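Local coordinates for protein putative oxidoreductase YfjR (Streptomyces aurantiacus, PDB 4OQZ) that probably reduces imines to amines with NADPH, as an S-selective imine reductase built on a Rossmann fold with a helical C-terminal domain, at residues Y21-Y26 / V42-K47; T29-T34 / A50-A55; I67-M72 / E97-A102; S131-G136 / D156-D161. One frame throughout, in Å; residues are numbered along the deposited sequence.

Contact 1 of 4, residues Y21-Y26 / V42-K47; sequences YLDRGY and VARGAK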
loop_
_atom_site.group_PDB
_atom_site.type_symbol
_atom_site.label_atom_id
_atom_site.label_comp_id
_atom_site.label_asym_id
_atom_site.label_seq_id
_atom_site.Cartn_x
_atom_site.Cartn_y
_atom_site.Cartn_z
ATOM N N TYR A 21 -23.918 3.193 22.106
ATOM C CA TYR A 21 -25.370 3.299 22.269
ATOM C C TYR A 21 -25.769 3.791 23.663
ATOM O O TYR A 21 -26.604 4.686 23.767
ATOM C CB TYR A 21 -26.100 1.999 21.872
ATOM C CG TYR A 21 -26.240 1.822 20.380
ATOM C CD1 TYR A 21 -27.097 2.629 19.635
ATOM C CD2 TYR A 21 -25.529 0.833 19.705
ATOM C CE1 TYR A 21 -27.220 2.479 18.249
ATOM C CE2 TYR A 21 -25.650 0.667 18.325
ATOM C CZ TYR A 21 -26.486 1.502 17.597
ATOM O OH TYR A 21 -26.603 1.333 16.235
ATOM N N LEU A 22 -25.136 3.263 24.733
ATOM C CA LEU A 22 -25.402 3.714 26.097
ATOM C C LEU A 22 -25.012 5.198 26.284
ATOM O O LEU A 22 -25.763 5.947 26.910
ATOM C CB LEU A 22 -24.668 2.839 27.132
ATOM C CG LEU A 22 -25.121 1.386 27.297
ATOM C CD1 LEU A 22 -24.100 0.604 28.105
ATOM C CD2 LEU A 22 -26.496 1.297 27.935
ATOM N N ASP A 23 -23.880 5.620 25.692
ATOM C CA ASP A 23 -23.383 7.012 25.740
ATOM C C ASP A 23 -24.370 8.002 25.112
ATOM O O ASP A 23 -24.370 9.175 25.486
ATOM C CB ASP A 23 -22.043 7.138 24.983
ATOM C CG ASP A 23 -20.799 6.641 25.698
ATOM O OD1 ASP A 23 -20.831 6.537 26.951
ATOM O OD2 ASP A 23 -19.771 6.408 25.007
ATOM N N ARG A 24 -25.158 7.530 24.112
ATOM C CA ARG A 24 -26.149 8.333 23.403
ATOM C C ARG A 24 -27.569 8.254 23.981
ATOM O O ARG A 24 -28.493 8.835 23.409
ATOM C CB ARG A 24 -26.104 8.036 21.906
ATOM C CG ARG A 24 -25.239 9.046 21.176
ATOM C CD ARG A 24 -24.293 8.387 20.200
ATOM N NE ARG A 24 -23.152 9.255 19.900
ATOM C CZ ARG A 24 -22.035 8.855 19.299
ATOM N NH1 ARG A 24 -21.889 7.589 18.924
ATOM N NH2 ARG A 24 -21.052 9.718 19.070
ATOM N N GLY A 25 -27.713 7.600 25.135
ATOM C CA GLY A 25 -28.979 7.478 25.844
ATOM C C GLY A 25 -29.871 6.345 25.393
ATOM O O GLY A 25 -31.056 6.320 25.741
ATOM N N TYR A 26 -29.321 5.396 24.621
ATOM C CA TYR A 26 -30.136 4.271 24.146
ATOM C C TYR A 26 -30.376 3.253 25.239
ATOM O O TYR A 26 -29.466 2.890 25.980
ATOM C CB TYR A 26 -29.477 3.556 22.952
ATOM C CG TYR A 26 -29.595 4.257 21.622
ATOM C CD1 TYR A 26 -28.783 5.349 21.311
ATOM C CD2 TYR A 26 -30.420 3.758 20.624
ATOM C CE1 TYR A 26 -28.844 5.964 20.060
ATOM C CE2 TYR A 26 -30.484 4.358 19.365
ATOM C CZ TYR A 26 -29.707 5.471 19.093
ATOM O OH TYR A 26 -29.791 6.078 17.864
ATOM N N VAL A 42 -23.523 -4.188 31.756
ATOM C CA VAL A 42 -24.653 -4.340 32.689
ATOM C C VAL A 42 -24.525 -3.346 33.850
ATOM O O VAL A 42 -25.516 -2.717 34.236
ATOM C CB VAL A 42 -24.870 -5.806 33.196
ATOM C CG1 VAL A 42 -25.967 -5.878 34.255
ATOM C CG2 VAL A 42 -25.206 -6.746 32.047
ATOM N N ALA A 43 -23.301 -3.193 34.381
ATOM C CA ALA A 43 -23.009 -2.283 35.492
ATOM C C ALA A 43 -23.326 -0.835 35.113
ATOM O O ALA A 43 -23.679 -0.060 35.986
ATOM C CB ALA A 43 -21.555 -2.411 35.917
ATOM N N ARG A 44 -23.254 -0.501 33.809
ATOM C CA ARG A 44 -23.552 0.816 33.226
ATOM C C ARG A 44 -25.041 1.034 32.927
ATOM O O ARG A 44 -25.463 2.170 32.716
ATOM C CB ARG A 44 -22.748 1.026 31.955
ATOM C CG ARG A 44 -21.298 1.403 32.216
ATOM C CD ARG A 44 -20.627 1.756 30.916
ATOM N NE ARG A 44 -21.214 2.950 30.312
ATOM C CZ ARG A 44 -20.837 3.447 29.143
ATOM N NH1 ARG A 44 -19.882 2.852 28.439
ATOM N NH2 ARG A 44 -21.412 4.541 28.665
ATOM N N GLY A 45 -25.814 -0.041 32.906
ATOM C CA GLY A 45 -27.253 0.050 32.715
ATOM C C GLY A 45 -27.799 -0.757 31.557
ATOM O O GLY A 45 -29.004 -0.709 31.302
ATOM N N ALA A 46 -26.924 -1.493 30.838
ATOM C CA ALA A 46 -27.365 -2.356 29.745
ATOM C C ALA A 46 -28.065 -3.598 30.337
ATOM O O ALA A 46 -27.784 -3.994 31.480
ATOM C CB ALA A 46 -26.186 -2.749 28.865
ATOM N N LYS A 47 -29.049 -4.136 29.622
ATOM C CA LYS A 47 -29.822 -5.286 30.113
ATOM C C LYS A 47 -29.328 -6.544 29.408
ATOM O O LYS A 47 -29.275 -6.579 28.171
ATOM C CB LYS A 47 -31.339 -5.094 29.873
ATOM C CG LYS A 47 -31.864 -3.687 30.157
ATOM C CD LYS A 47 -33.221 -3.455 29.513
ATOM C CE LYS A 47 -33.745 -2.059 29.750
ATOM N NZ LYS A 47 -35.176 -1.935 29.356
#

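Contact 2 of 4, residues T29-T34 / A50-A55; sequences TLWNRT and ATPEQA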
loop_
_atom_site.group_PDB
_atom_site.type_symbol
_atom_site.label_atom_id
_atom_site.label_comp_id
_atom_site.label_asym_id
_atom_site.label_seq_id
_atom_site.Cartn_x
_atom_site.Cartn_y
_atom_site.Cartn_z
ATOM N N THR A 29 -30.271 -3.621 25.169
ATOM C CA THR A 29 -30.492 -5.045 25.475
ATOM C C THR A 29 -29.360 -5.823 24.806
ATOM O O THR A 29 -29.012 -5.527 23.666
ATOM C CB THR A 29 -31.896 -5.518 25.034
ATOM O OG1 THR A 29 -32.867 -4.644 25.603
ATOM C CG2 THR A 29 -32.203 -6.947 25.483
ATOM N N LEU A 30 -28.741 -6.766 25.530
ATOM C CA LEU A 30 -27.593 -7.524 25.011
ATOM C C LEU A 30 -27.798 -9.040 25.018
ATOM O O LEU A 30 -28.724 -9.542 25.638
ATOM C CB LEU A 30 -26.326 -7.247 25.869
ATOM C CG LEU A 30 -25.916 -5.824 26.225
ATOM C CD1 LEU A 30 -24.958 -5.848 27.387
ATOM C CD2 LEU A 30 -25.254 -5.134 25.054
ATOM N N TRP A 31 -26.856 -9.746 24.366
ATOM C CA TRP A 31 -26.633 -11.183 24.362
ATOM C C TRP A 31 -25.207 -11.551 23.910
ATOM O O TRP A 31 -24.668 -10.935 22.988
ATOM C CB TRP A 31 -27.695 -11.988 23.602
ATOM C CG TRP A 31 -27.631 -13.440 23.982
ATOM C CD1 TRP A 31 -28.111 -14.006 25.128
ATOM C CD2 TRP A 31 -26.855 -14.455 23.329
ATOM N NE1 TRP A 31 -27.747 -15.333 25.191
ATOM C CE2 TRP A 31 -26.973 -15.634 24.100
ATOM C CE3 TRP A 31 -26.067 -14.482 22.161
ATOM C CZ2 TRP A 31 -26.369 -16.840 23.720
ATOM C CZ3 TRP A 31 -25.468 -15.676 21.788
ATOM C CH2 TRP A 31 -25.634 -16.842 22.552
ATOM N N ASN A 32 -24.601 -12.545 24.585
ATOM C CA ASN A 32 -23.298 -13.121 24.254
ATOM C C ASN A 32 -23.248 -14.561 24.762
ATOM O O ASN A 32 -23.873 -14.870 25.787
ATOM C CB ASN A 32 -22.133 -12.295 24.829
ATOM C CG ASN A 32 -20.789 -12.591 24.190
ATOM O OD1 ASN A 32 -20.581 -12.393 22.992
ATOM N ND2 ASN A 32 -19.827 -13.033 24.984
ATOM N N ARG A 33 -22.508 -15.443 24.048
ATOM C CA ARG A 33 -22.330 -16.851 24.434
ATOM C C ARG A 33 -21.613 -16.938 25.792
ATOM O O ARG A 33 -21.910 -17.825 26.586
ATOM C CB ARG A 33 -21.544 -17.621 23.365
ATOM C CG ARG A 33 -21.793 -19.129 23.428
ATOM C CD ARG A 33 -20.513 -19.942 23.494
ATOM N NE ARG A 33 -19.762 -19.899 22.236
ATOM C CZ ARG A 33 -18.710 -20.665 21.960
ATOM N NH1 ARG A 33 -18.274 -21.553 22.848
ATOM N NH2 ARG A 33 -18.088 -20.554 20.793
ATOM N N THR A 34 -20.687 -15.992 26.050
ATOM C CA THR A 34 -19.956 -15.873 27.311
ATOM C C THR A 34 -20.555 -14.652 28.028
ATOM O O THR A 34 -20.367 -13.524 27.570
ATOM C CB THR A 34 -18.435 -15.775 27.064
ATOM O OG1 THR A 34 -18.072 -16.467 25.862
ATOM C CG2 THR A 34 -17.625 -16.291 28.238
ATOM N N ALA A 50 -31.415 -13.533 28.769
ATOM C CA ALA A 50 -31.013 -14.881 29.156
ATOM C C ALA A 50 -30.832 -15.773 27.930
ATOM O O ALA A 50 -30.144 -16.794 28.013
ATOM C CB ALA A 50 -32.011 -15.478 30.119
ATOM N N THR A 51 -31.431 -15.373 26.784
ATOM C CA THR A 51 -31.393 -16.110 25.517
ATOM C C THR A 51 -31.398 -15.139 24.322
ATOM O O THR A 51 -31.877 -14.009 24.473
ATOM C CB THR A 51 -32.659 -16.996 25.362
ATOM O OG1 THR A 51 -33.793 -16.165 25.102
ATOM C CG2 THR A 51 -32.907 -17.947 26.540
ATOM N N PRO A 52 -31.002 -15.608 23.104
ATOM C CA PRO A 52 -31.103 -14.759 21.903
ATOM C C PRO A 52 -32.538 -14.334 21.549
ATOM O O PRO A 52 -32.731 -13.242 21.027
ATOM C CB PRO A 52 -30.526 -15.653 20.800
ATOM C CG PRO A 52 -29.677 -16.647 21.507
ATOM C CD PRO A 52 -30.441 -16.932 22.757
ATOM N N GLU A 53 -33.542 -15.190 21.841
ATOM C CA GLU A 53 -34.969 -14.938 21.591
ATOM C C GLU A 53 -35.423 -13.621 22.232
ATOM O O GLU A 53 -35.965 -12.756 21.538
ATOM C CB GLU A 53 -35.823 -16.086 22.147
ATOM C CG GLU A 53 -35.654 -17.412 21.430
ATOM C CD GLU A 53 -34.503 -18.275 21.913
ATOM O OE1 GLU A 53 -34.774 -19.320 22.550
ATOM O OE2 GLU A 53 -33.333 -17.915 21.638
ATOM N N GLN A 54 -35.148 -13.469 23.550
ATOM C CA GLN A 54 -35.501 -12.313 24.374
ATOM C C GLN A 54 -34.730 -11.082 23.932
ATOM O O GLN A 54 -35.292 -9.987 23.924
ATOM C CB GLN A 54 -35.258 -12.612 25.856
ATOM C CG GLN A 54 -36.183 -13.706 26.410
ATOM C CD GLN A 54 -37.584 -13.227 26.706
ATOM O OE1 GLN A 54 -37.785 -12.227 27.411
ATOM N NE2 GLN A 54 -38.589 -13.976 26.239
ATOM N N ALA A 55 -33.459 -11.269 23.519
ATOM C CA ALA A 55 -32.620 -10.184 22.996
ATOM C C ALA A 55 -33.254 -9.628 21.708
ATOM O O ALA A 55 -33.372 -8.411 21.595
ATOM C CB ALA A 55 -31.211 -10.687 22.726
#

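Contact 3 of 4, residues I67-M72 / E97-A102; sequences IDYDAM and EKARAA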
loop_
_atom_site.group_PDB
_atom_site.type_symbol
_atom_site.label_atom_id
_atom_site.label_comp_id
_atom_site.label_asym_id
_atom_site.label_seq_id
_atom_site.Cartn_x
_atom_site.Cartn_y
_atom_site.Cartn_z
ATOM N N ILE A 67 -18.550 -13.648 15.016
ATOM C CA ILE A 67 -17.296 -14.049 14.359
ATOM C C ILE A 67 -17.409 -13.957 12.829
ATOM O O ILE A 67 -16.580 -13.315 12.178
ATOM C CB ILE A 67 -16.828 -15.465 14.832
ATOM C CG1 ILE A 67 -16.944 -15.625 16.371
ATOM C CG2 ILE A 67 -15.398 -15.770 14.352
ATOM C CD1 ILE A 67 -17.655 -16.979 16.863
ATOM N N ASP A 68 -18.466 -14.566 12.281
ATOM C CA ASP A 68 -18.743 -14.667 10.850
ATOM C C ASP A 68 -20.248 -14.981 10.641
ATOM O O ASP A 68 -21.003 -14.993 11.621
ATOM C CB ASP A 68 -17.875 -15.814 10.279
ATOM C CG ASP A 68 -17.847 -17.064 11.157
ATOM O OD1 ASP A 68 -16.764 -17.401 11.674
ATOM O OD2 ASP A 68 -18.918 -17.649 11.392
ATOM N N TYR A 69 -20.679 -15.250 9.373
ATOM C CA TYR A 69 -22.070 -15.608 9.082
ATOM C C TYR A 69 -22.389 -17.014 9.549
ATOM O O TYR A 69 -23.512 -17.253 9.972
ATOM C CB TYR A 69 -22.461 -15.371 7.606
ATOM C CG TYR A 69 -22.443 -13.907 7.220
ATOM C CD1 TYR A 69 -23.356 -13.008 7.763
ATOM C CD2 TYR A 69 -21.499 -13.415 6.326
ATOM C CE1 TYR A 69 -23.329 -11.657 7.426
ATOM C CE2 TYR A 69 -21.444 -12.059 6.004
ATOM C CZ TYR A 69 -22.366 -11.184 6.553
ATOM O OH TYR A 69 -22.316 -9.846 6.254
ATOM N N ASP A 70 -21.394 -17.924 9.544
ATOM C CA ASP A 70 -21.553 -19.313 10.008
ATOM C C ASP A 70 -21.970 -19.376 11.489
ATOM O O ASP A 70 -22.720 -20.271 11.871
ATOM C CB ASP A 70 -20.250 -20.104 9.800
ATOM C CG ASP A 70 -20.405 -21.352 8.967
ATOM O OD1 ASP A 70 -20.403 -21.237 7.722
ATOM O OD2 ASP A 70 -20.494 -22.451 9.558
ATOM N N ALA A 71 -21.481 -18.421 12.313
ATOM C CA ALA A 71 -21.792 -18.317 13.739
ATOM C C ALA A 71 -23.191 -17.740 13.969
ATOM O O ALA A 71 -23.790 -18.011 15.010
ATOM C CB ALA A 71 -20.747 -17.467 14.443
ATOM N N MET A 72 -23.710 -16.960 12.998
ATOM C CA MET A 72 -25.031 -16.312 13.029
ATOM C C MET A 72 -26.190 -17.315 13.052
ATOM O O MET A 72 -27.173 -17.082 13.756
ATOM C CB MET A 72 -25.175 -15.333 11.845
ATOM C CG MET A 72 -26.348 -14.379 11.957
ATOM S SD MET A 72 -27.749 -14.876 10.939
ATOM C CE MET A 72 -28.640 -13.353 10.877
ATOM N N GLU A 97 -20.702 -13.884 -0.761
ATOM C CA GLU A 97 -21.550 -15.066 -0.938
ATOM C C GLU A 97 -22.256 -15.467 0.364
ATOM O O GLU A 97 -23.472 -15.656 0.366
ATOM C CB GLU A 97 -20.760 -16.232 -1.562
ATOM C CG GLU A 97 -21.460 -16.897 -2.738
ATOM C CD GLU A 97 -21.885 -15.999 -3.887
ATOM O OE1 GLU A 97 -21.013 -15.324 -4.481
ATOM O OE2 GLU A 97 -23.099 -15.972 -4.192
ATOM N N LYS A 98 -21.509 -15.524 1.482
ATOM C CA LYS A 98 -22.062 -15.825 2.807
ATOM C C LYS A 98 -23.033 -14.743 3.318
ATOM O O LYS A 98 -23.985 -15.082 4.019
ATOM C CB LYS A 98 -20.958 -16.176 3.816
ATOM C CG LYS A 98 -20.606 -17.663 3.746
ATOM C CD LYS A 98 -19.588 -18.066 4.796
ATOM C CE LYS A 98 -19.360 -19.559 4.840
ATOM N NZ LYS A 98 -18.530 -20.037 3.703
ATOM N N ALA A 99 -22.832 -13.466 2.912
ATOM C CA ALA A 99 -23.740 -12.358 3.238
ATOM C C ALA A 99 -25.077 -12.522 2.463
ATOM O O ALA A 99 -26.145 -12.271 3.036
ATOM C CB ALA A 99 -23.085 -11.027 2.909
ATOM N N ARG A 100 -25.011 -12.975 1.170
ATOM C CA ARG A 100 -26.183 -13.231 0.335
ATOM C C ARG A 100 -26.986 -14.403 0.884
ATOM O O ARG A 100 -28.217 -14.369 0.797
ATOM C CB ARG A 100 -25.818 -13.503 -1.147
ATOM C CG ARG A 100 -25.305 -12.274 -1.895
ATOM C CD ARG A 100 -25.030 -12.543 -3.369
ATOM N NE ARG A 100 -24.227 -11.470 -3.964
ATOM C CZ ARG A 100 -22.940 -11.575 -4.291
ATOM N NH1 ARG A 100 -22.294 -12.722 -4.121
ATOM N NH2 ARG A 100 -22.298 -10.540 -4.813
ATOM N N ALA A 101 -26.302 -15.438 1.448
ATOM C CA ALA A 101 -26.992 -16.608 2.019
ATOM C C ALA A 101 -27.619 -16.261 3.372
ATOM O O ALA A 101 -28.652 -16.821 3.720
ATOM C CB ALA A 101 -26.049 -17.799 2.145
ATOM N N ALA A 102 -27.025 -15.302 4.106
ATOM C CA ALA A 102 -27.540 -14.837 5.396
ATOM C C ALA A 102 -28.804 -13.998 5.206
ATOM O O ALA A 102 -29.792 -14.240 5.900
ATOM C CB ALA A 102 -26.476 -14.043 6.142
#

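Contact 4 of 4, residues S131-G136 / D156-D161; sequences STFYSG and DYRGED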
loop_
_atom_site.group_PDB
_atom_site.type_symbol
_atom_site.label_atom_id
_atom_site.label_comp_id
_atom_site.label_asym_id
_atom_site.label_seq_id
_atom_site.Cartn_x
_atom_site.Cartn_y
_atom_site.Cartn_z
ATOM N N SER A 131 -16.301 5.283 9.048
ATOM C CA SER A 131 -17.273 4.866 8.047
ATOM C C SER A 131 -17.590 3.355 8.026
ATOM O O SER A 131 -16.811 2.519 8.499
ATOM C CB SER A 131 -16.865 5.362 6.661
ATOM O OG SER A 131 -17.920 5.195 5.724
ATOM N N THR A 132 -18.806 3.043 7.583
ATOM C CA THR A 132 -19.315 1.676 7.452
ATOM C C THR A 132 -20.085 1.600 6.149
ATOM O O THR A 132 -20.935 2.460 5.862
ATOM C CB THR A 132 -20.208 1.271 8.619
ATOM O OG1 THR A 132 -19.521 1.467 9.849
ATOM C CG2 THR A 132 -20.674 -0.224 8.534
ATOM N N PHE A 133 -19.810 0.548 5.376
ATOM C CA PHE A 133 -20.506 0.288 4.121
ATOM C C PHE A 133 -21.759 -0.510 4.485
ATOM O O PHE A 133 -21.671 -1.428 5.283
ATOM C CB PHE A 133 -19.639 -0.584 3.182
ATOM C CG PHE A 133 -18.394 0.059 2.622
ATOM C CD1 PHE A 133 -18.481 1.045 1.642
ATOM C CD2 PHE A 133 -17.136 -0.357 3.032
ATOM C CE1 PHE A 133 -17.329 1.642 1.133
ATOM C CE2 PHE A 133 -15.978 0.240 2.507
ATOM C CZ PHE A 133 -16.085 1.248 1.589
ATOM N N TYR A 134 -22.894 -0.163 3.903
ATOM C CA TYR A 134 -24.161 -0.862 4.079
ATOM C C TYR A 134 -24.776 -1.270 2.745
ATOM O O TYR A 134 -24.761 -0.500 1.778
ATOM C CB TYR A 134 -25.168 -0.033 4.880
ATOM C CG TYR A 134 -24.821 0.052 6.354
ATOM C CD1 TYR A 134 -25.052 -1.021 7.209
ATOM C CD2 TYR A 134 -24.234 1.197 6.887
ATOM C CE1 TYR A 134 -24.704 -0.960 8.553
ATOM C CE2 TYR A 134 -23.903 1.278 8.235
ATOM C CZ TYR A 134 -24.140 0.196 9.068
ATOM O OH TYR A 134 -23.793 0.241 10.404
ATOM N N SER A 135 -25.296 -2.499 2.694
ATOM C CA SER A 135 -25.991 -3.006 1.535
ATOM C C SER A 135 -27.213 -3.850 1.953
ATOM O O SER A 135 -27.261 -4.366 3.070
ATOM C CB SER A 135 -25.043 -3.711 0.566
ATOM O OG SER A 135 -24.597 -4.985 1.000
ATOM N N GLY A 136 -28.226 -3.876 1.097
ATOM C CA GLY A 136 -29.482 -4.563 1.367
ATOM C C GLY A 136 -30.668 -3.663 1.100
ATOM O O GLY A 136 -30.517 -2.675 0.379
ATOM N N ASP A 156 -22.197 4.408 4.412
ATOM C CA ASP A 156 -22.180 4.444 2.940
ATOM C C ASP A 156 -22.981 3.315 2.305
ATOM O O ASP A 156 -22.463 2.216 2.124
ATOM C CB ASP A 156 -20.721 4.428 2.472
ATOM C CG ASP A 156 -20.462 4.700 1.003
ATOM O OD1 ASP A 156 -21.443 4.926 0.249
ATOM O OD2 ASP A 156 -19.277 4.756 0.618
ATOM N N TYR A 157 -24.239 3.607 1.929
ATOM C CA TYR A 157 -25.142 2.654 1.292
ATOM C C TYR A 157 -24.720 2.382 -0.163
ATOM O O TYR A 157 -24.783 3.280 -1.009
ATOM C CB TYR A 157 -26.593 3.135 1.384
ATOM C CG TYR A 157 -27.570 2.164 0.770
ATOM C CD1 TYR A 157 -28.030 1.060 1.485
ATOM C CD2 TYR A 157 -28.012 2.324 -0.541
ATOM C CE1 TYR A 157 -28.918 0.150 0.914
ATOM C CE2 TYR A 157 -28.890 1.414 -1.124
ATOM C CZ TYR A 157 -29.354 0.339 -0.385
ATOM O OH TYR A 157 -30.245 -0.534 -0.953
ATOM N N ARG A 158 -24.293 1.136 -0.434
ATOM C CA ARG A 158 -23.763 0.688 -1.729
ATOM C C ARG A 158 -24.768 0.109 -2.690
ATOM O O ARG A 158 -24.558 0.155 -3.915
ATOM C CB ARG A 158 -22.573 -0.279 -1.539
ATOM C CG ARG A 158 -21.369 0.257 -0.732
ATOM C CD ARG A 158 -20.907 1.674 -1.092
ATOM N NE ARG A 158 -20.692 1.876 -2.532
ATOM C CZ ARG A 158 -20.895 3.029 -3.169
ATOM N NH1 ARG A 158 -21.325 4.096 -2.506
ATOM N NH2 ARG A 158 -20.682 3.119 -4.480
ATOM N N GLY A 159 -25.848 -0.443 -2.161
ATOM C CA GLY A 159 -26.860 -1.024 -3.029
ATOM C C GLY A 159 -27.752 -2.052 -2.372
ATOM O O GLY A 159 -27.580 -2.395 -1.196
ATOM N N GLU A 160 -28.715 -2.543 -3.154
ATOM C CA GLU A 160 -29.704 -3.528 -2.731
ATOM C C GLU A 160 -29.104 -4.910 -2.497
ATOM O O GLU A 160 -29.631 -5.675 -1.677
ATOM C CB GLU A 160 -30.852 -3.589 -3.747
ATOM C CG GLU A 160 -31.729 -2.346 -3.739
ATOM C CD GLU A 160 -32.771 -2.242 -2.640
ATOM O OE1 GLU A 160 -33.020 -3.251 -1.941
ATOM O OE2 GLU A 160 -33.397 -1.164 -2.534
ATOM N N ASP A 161 -28.000 -5.221 -3.214
ATOM C CA ASP A 161 -27.311 -6.507 -3.133
ATOM C C ASP A 161 -26.645 -6.764 -1.770
ATOM O O ASP A 161 -25.722 -6.042 -1.399
ATOM C CB ASP A 161 -26.343 -6.716 -4.324
ATOM C CG ASP A 161 -25.387 -7.901 -4.217
ATOM O OD1 ASP A 161 -25.799 -8.959 -3.691
ATOM O OD2 ASP A 161 -24.233 -7.775 -4.681
#

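Contact 1 of 4, residues Y21-Y26 / V42-K47
Leu22 of helix 12-23 reaches across to Ala46 and Arg44, joining two helix ends of the Rossmann-type nucleotide-binding fold, that of helix 12-23 and that of helix 39-44. Leu22 CB lies over one face of the Arg44 guanidinium, 4.0 Å from Arg44 NH2. CG stands anti to the carbonyl carbon (chi1 -68°), which sends the two methyls on to the other segment. Leu22 CD1 rests 4.0 Å from Ala46 CB and also approaches the CB of Arg44, while Leu22 CD2 meets the backbone at Ala46 N, again at 4.0 Å. The side chain thus spans the base of the arginine and the alanine beyond it, with Val28 and Leu41 nearby to extend the apolar patch. An alanine in place of Leu22 would probably open a gap beside the Ala46 methyl and leave that patch without its bridging side chain.

Both helices are closed by a glycine of positive phi just past their ends: Gly25 completes a Schellman motif, with Tyr26 N bonded to Tyr21 O at 2.9 Å, and Gly45 completes another. These turns release each chain toward a strand of the sheet. Toward the surface the chemistry becomes ionic. The Arg44 chain bends at chi3 and brings its guanidinium to Asp23, where the carboxylate and guanidinium planes lie 38° apart. The salt bridge is short but not straight: Arg44 NH2 donates to Asp23 OD1 at 2.7 Å, meeting the oxygen from above the carboxylate plane, with an N-H...O angle of 140°.

Contact 2 of 4, residues T29-T34 / A50-A55
Trp31, the last residue of strand 27-31, lays one face of its indole over Pro52 in the first turn of helix 52-57. The evidence for a CH-pi contact is direct: Pro52 CG stands 3.9 Å from the centroid of the six-membered ring of Trp31 and only 10° off its normal. CG of the tryptophan is anti to the backbone N (chi1 -163°), a torsion that turns the ring toward the helix start. There the five-membered ring continues the contact, with Trp31 CD1 3.6 Å from Thr51 C. At the base of the side chain, Trp31 CB packs on Ala55 CB at 3.8 Å, and the small alanine lets helix and strand come close. An alanine in place of Trp31 would probably leave the Pro52 ring without its aromatic cover and open a gap at the helix start.

The periphery is looser. Thr29 CG2 touches Ala55 CA at 4.1 Å, and exposed Ala50 approaches the indole edge through its carbonyl, Ala50 O standing 4.0 Å from Trp31 NE1. The helix start itself is capped by Thr51, whose OG1 accepts a long, weak bond from Gln54 N.

This packing sets helix 52-57 against the Rossmann-type sheet: strand 27-31 runs between strands 4-8 and 47-48, Ile8 of the former touches both Trp31 and Ala55, and Val75 of helix 69-75 meets both Trp31 and Pro52.

Contact 3 of 4, residues I67-M72 / E97-A102
Tyr69 and Lys98 mark the closest backbone approach, their CA atoms 6.3 Å apart, where the first turn of helix 69-75 meets helix 96-108. Both helices belong to the Rossmann-type domain. Segment 97-102 is regularly helical, as Ala102 N to Lys98 O at 3.0 Å attests, whereas the turn at 69-72 is weakly bonded and starts from an N-cap: Asp68 OD2 accepts from Ala71 N at 2.8 Å.

The Tyr69 ring carries most of the contact. Its CG lies anti to the carbonyl carbon (chi1 -66°), and the ring takes Ala99 over one face in a CH-pi contact, with Ala99 CA 3.9 Å from the ring centroid and 23° off the normal. The Ala99 methyl sits by the phenol end, Ala99 CB to Tyr69 OH 3.6 Å. On the other side of the ring's long axis Tyr69 CD1 touches Ala102 CB at 3.7 Å. Two alanines one turn apart thus leave room for the ring against the helix backbone, and His113 and Thr115 of strand 112-119 line the same buried spot.

On the side toward the second subunit, Arg100 pairs with Glu97 within helix 96-108 and with Asp161; Arg100 packs on His193 and Glu97 on Asp250, both of that subunit. Beside the tyrosine, Lys98 passes its aliphatic chain by Asp70 and then bends at chi4: Asp70 OD1 comes within 3.5 Å of Lys98 CE, while the ammonium stays beyond salt-bridge distance.

Contact 4 of 4, residues S131-G136 / D156-D161
The Tyr157 ring has Gly136 O at its edge, in plane, and Gly159 N over one face, 3.7 Å above the plane. It stands on a pair of parallel strands, 131-135 and 154-159, joined by helix 138-151 as a beta-alpha-beta crossover at one edge of the chain's sheet. Phe133, on the opposite side of the sheet, lies beside Asp156 and Arg158: its ring is turned 35° from the carboxylate and 74° from the guanidinium, and Phe133 CD1 touches Arg158 CD at 3.7 Å. Tyr203 of the second subunit meets the Phe133 ring and hydrogen-bonds Asp156 OD2, while Asp156 OD1 binds Arg158 NH1 in a salt bridge.

The ladder runs alternately: Asp156 N gives to Thr132 O at 2.7 Å, then Tyr134 N to Asp156 O and Arg158 N to Tyr134 O. Beyond it, Gly136 N reaches Gly159 O at 2.8 Å, and both glycines hold backbone angles at which a CB would collide with the preceding carbonyl.

Past Tyr134, side chains add to the backbone bonds. Ser135 OG donates to Asp161 O at 2.9 Å and also meets Ala165 N, tying the strand to the start of helix 163-191. Tyr157, with CG anti to its backbone N (chi1 -179°), extends to Gly136, and Tyr157 OH donates to Gly136 O at an unusually short 2.5 Å, nearly in line with the carbonyl bond.

How the contacts relate
All four contacts lie in the nucleotide-binding domain, but at different depths. Contact 1 is a surface contact of two helix ends, part apolar and part ionic; contact 2 is partly buried and held by aromatic and apolar packing. They meet where Lys47 O probably bonds Leu30 N and Ala46 packs on Leu30. Contact 3, the buried helix-helix one, depends on a tyrosine against small residues, whereas contact 4, also partly buried, rests mainly on backbone bonds of paired strands, with two hydroxyls adding to them, at the sheet end far from strand 27-31. Contacts 3 and 4 touch through the salt bridge of Arg100 NE with Asp161 OD1, and both reach the second subunit; contacts 1 and 2 do not.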